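Local atomic coordinates of rhamnose ABC transporter, periplasmic rhamnose-binding protein (Kribbella flavida, PDB entry 4KVF), a protein that probably binds a carbohydrate, likely rhamnose, outside the membrane for delivery to an ABC transporter. Residues L260-R265 against I337-F342. Sequence-based numbering, arbitrary orientation.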
loop_
_atom_site.group_PDB
_atom_site.type_symbol
_atom_site.label_atom_id
_atom_site.label_comp_id
_atom_site.label_asym_id
_atom_site.label_seq_id
_atom_site.Cartn_x
_atom_site.Cartn_y
_atom_site.Cartn_z
ATOM N N LEU A 260 9.250 -5.002 -3.289
ATOM C CA LEU A 260 9.172 -4.162 -4.482
ATOM C C LEU A 260 9.583 -4.982 -5.704
ATOM O O LEU A 260 10.662 -5.575 -5.719
ATOM C CB LEU A 260 10.082 -2.938 -4.326
ATOM C CG LEU A 260 9.610 -1.871 -3.332
ATOM C CD1 LEU A 260 10.731 -0.886 -3.009
ATOM C CD2 LEU A 260 8.398 -1.138 -3.890
ATOM N N PRO A 261 8.718 -5.027 -6.733
ATOM C CA PRO A 261 8.909 -5.870 -7.922
ATOM C C PRO A 261 10.261 -5.743 -8.626
ATOM O O PRO A 261 10.803 -6.771 -9.032
ATOM C CB PRO A 261 7.778 -5.416 -8.850
ATOM C CG PRO A 261 6.686 -5.042 -7.899
ATOM C CD PRO A 261 7.409 -4.349 -6.761
ATOM N N ASN A 262 10.790 -4.530 -8.772
ATOM C CA ASN A 262 12.090 -4.342 -9.427
ATOM C C ASN A 262 13.259 -4.870 -8.590
ATOM O O ASN A 262 14.221 -5.426 -9.123
ATOM C CB ASN A 262 12.336 -2.869 -9.781
ATOM C CG ASN A 262 11.538 -2.409 -10.991
ATOM O OD1 ASN A 262 10.930 -3.217 -11.703
ATOM N ND2 ASN A 262 11.548 -1.101 -11.237
ATOM N N GLN A 263 13.169 -4.685 -7.277
ATOM C CA GLN A 263 14.228 -5.108 -6.367
ATOM C C GLN A 263 14.191 -6.623 -6.223
ATOM O O GLN A 263 15.226 -7.275 -6.066
ATOM C CB GLN A 263 14.040 -4.439 -5.002
ATOM C CG GLN A 263 15.226 -4.551 -4.059
ATOM C CD GLN A 263 14.992 -3.832 -2.740
ATOM O OE1 GLN A 263 13.859 -3.471 -2.407
ATOM N NE2 GLN A 263 16.068 -3.620 -1.982
HETATM N N MSE A 264 12.980 -7.170 -6.302
HETATM C CA MSE A 264 12.739 -8.596 -6.077
HETATM C C MSE A 264 12.863 -9.456 -7.337
HETATM O O MSE A 264 12.970 -10.679 -7.245
HETATM C CB MSE A 264 11.362 -8.802 -5.438
HETATM C CG MSE A 264 11.277 -8.294 -4.010
HETATM SE SE MSE A 264 12.562 -9.241 -2.910
HETATM C CE MSE A 264 11.699 -10.979 -3.066
ATOM N N ARG A 265 12.851 -8.822 -8.508
ATOM C CA ARG A 265 12.819 -9.553 -9.773
ATOM C C ARG A 265 13.945 -10.586 -9.888
ATOM O O ARG A 265 13.692 -11.752 -10.206
ATOM C CB ARG A 265 12.823 -8.598 -10.976
ATOM C CG ARG A 265 12.566 -9.294 -12.309
ATOM C CD ARG A 265 12.615 -8.319 -13.479
ATOM N NE ARG A 265 12.153 -6.985 -13.104
ATOM C CZ ARG A 265 10.880 -6.618 -13.049
ATOM N NH1 ARG A 265 10.560 -5.380 -12.692
ATOM N NH2 ARG A 265 9.927 -7.490 -13.336
ATOM N N ILE A 337 5.640 -11.068 -12.893
ATOM C CA ILE A 337 6.580 -10.085 -12.332
ATOM C C ILE A 337 7.063 -8.989 -13.305
ATOM O O ILE A 337 7.336 -7.864 -12.885
ATOM C CB ILE A 337 7.781 -10.763 -11.606
ATOM C CG1 ILE A 337 8.580 -9.732 -10.801
ATOM C CG2 ILE A 337 8.674 -11.494 -12.599
ATOM C CD1 ILE A 337 8.718 -10.070 -9.334
ATOM N N ASP A 338 7.156 -9.297 -14.597
ATOM C CA ASP A 338 7.564 -8.284 -15.570
ATOM C C ASP A 338 6.421 -7.337 -15.954
ATOM O O ASP A 338 6.644 -6.336 -16.643
ATOM C CB ASP A 338 8.171 -8.918 -16.833
ATOM C CG ASP A 338 9.562 -9.487 -16.601
ATOM O OD1 ASP A 338 10.152 -9.249 -15.522
ATOM O OD2 ASP A 338 10.075 -10.168 -17.516
ATOM N N GLN A 339 5.206 -7.653 -15.508
ATOM C CA GLN A 339 4.037 -6.821 -15.789
ATOM C C GLN A 339 4.092 -5.539 -14.966
ATOM O O GLN A 339 3.364 -4.584 -15.232
ATOM C CB GLN A 339 2.738 -7.579 -15.479
ATOM C CG GLN A 339 2.546 -8.878 -16.257
ATOM C CD GLN A 339 1.248 -9.597 -15.904
ATOM O OE1 GLN A 339 0.389 -9.055 -15.204
ATOM N NE2 GLN A 339 1.104 -10.830 -16.391
ATOM N N PHE A 340 4.962 -5.529 -13.960
ATOM C CA PHE A 340 5.095 -4.384 -13.067
ATOM C C PHE A 340 6.510 -3.820 -13.108
ATOM O O PHE A 340 7.482 -4.574 -13.168
ATOM C CB PHE A 340 4.735 -4.786 -11.630
ATOM C CG PHE A 340 3.433 -5.543 -11.517
ATOM C CD1 PHE A 340 3.399 -6.922 -11.699
ATOM C CD2 PHE A 340 2.244 -4.877 -11.237
ATOM C CE1 PHE A 340 2.206 -7.625 -11.605
ATOM C CE2 PHE A 340 1.047 -5.576 -11.139
ATOM C CZ PHE A 340 1.027 -6.953 -11.326
ATOM N N ASN A 341 6.632 -2.497 -13.087
ATOM C CA ASN A 341 7.948 -1.871 -12.968
ATOM C C ASN A 341 7.971 -0.762 -11.926
ATOM O O ASN A 341 7.704 0.401 -12.226
ATOM C CB ASN A 341 8.485 -1.356 -14.307
ATOM C CG ASN A 341 9.800 -0.591 -14.149
ATOM O OD1 ASN A 341 10.846 -1.178 -13.860
ATOM N ND2 ASN A 341 9.746 0.725 -14.333
ATOM N N PHE A 342 8.279 -1.156 -10.695
ATOM C CA PHE A 342 8.510 -0.244 -9.579
ATOM C C PHE A 342 9.182 -1.063 -8.473
ATOM O O PHE A 342 9.832 -0.539 -7.562
ATOM C CB PHE A 342 7.196 0.398 -9.089
ATOM C CG PHE A 342 6.215 -0.585 -8.511
ATOM C CD1 PHE A 342 5.349 -1.292 -9.336
ATOM C CD2 PHE A 342 6.163 -0.806 -7.144
ATOM C CE1 PHE A 342 4.451 -2.208 -8.805
ATOM C CE2 PHE A 342 5.273 -1.713 -6.610
ATOM C CZ PHE A 342 4.415 -2.421 -7.442
ATOM O OXT PHE A 342 9.093 -2.297 -8.496
#
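Arg265 binds the carbonyl oxygens of Ile337 and Phe340 and the carboxylate of Asp338. The arginine chain first extends, CG anti to the backbone N (chi1 -171°), then bends at chi3 and brings its guanidinium edge-on to the two backbone carbonyls. NH1 reaches Phe340 O at 3.2 Å in a nearly straight bond, lying in that carbonyl's plane; NH2 meets Ile337 O at 2.7 Å from above the carbonyl plane. The same NH2 forms a salt bridge with Asp338 OD1 at 2.8 Å, as a hydrogen bond a weak one because it is bent, with carboxylate and guanidinium turned 51° apart. A long, flat cation with several N-H groups suits a place where two carbonyls and a carboxylate converge, and a leucine here would probably leave all three without these donors and residues 337-340 less firmly held.

The C-terminal carboxylate is held at the start of helix 261-269. Asn262 N donates to Phe342 OXT at 2.8 Å; this first-turn N-H has no earlier helical carbonyl to bind, and the positive helix end probably favours the negative charge. The short amide of Asn262 meanwhile reaches the neighbouring asparagine, ND2 bonding Asn341 OD1 at 2.7 Å from above that carbonyl's plane.

Among apolar contacts, proline suits the first helical turn, where no N-H is needed, and the flat Phe342 ring offers its CH groups a face: Pro261 CD sits 3.7 Å from the centroid, a CH-pi contact. Pro261 CB also lies 4.2 Å from Phe340 CB, and Leu260, the N-cap residue, adds CD2 near the Phe342 ring.

Helix 261-269 follows strand 254-257, at the edge of one lobe's four-stranded parallel sheet, and the C-terminal residues pack against its first turn. Phe342 and Leu260 also touch Leu278 of strand 276-278, Ile337 packs on Phe276, and Phe340 meets Phe332 of strand 330-332 edge-to-face.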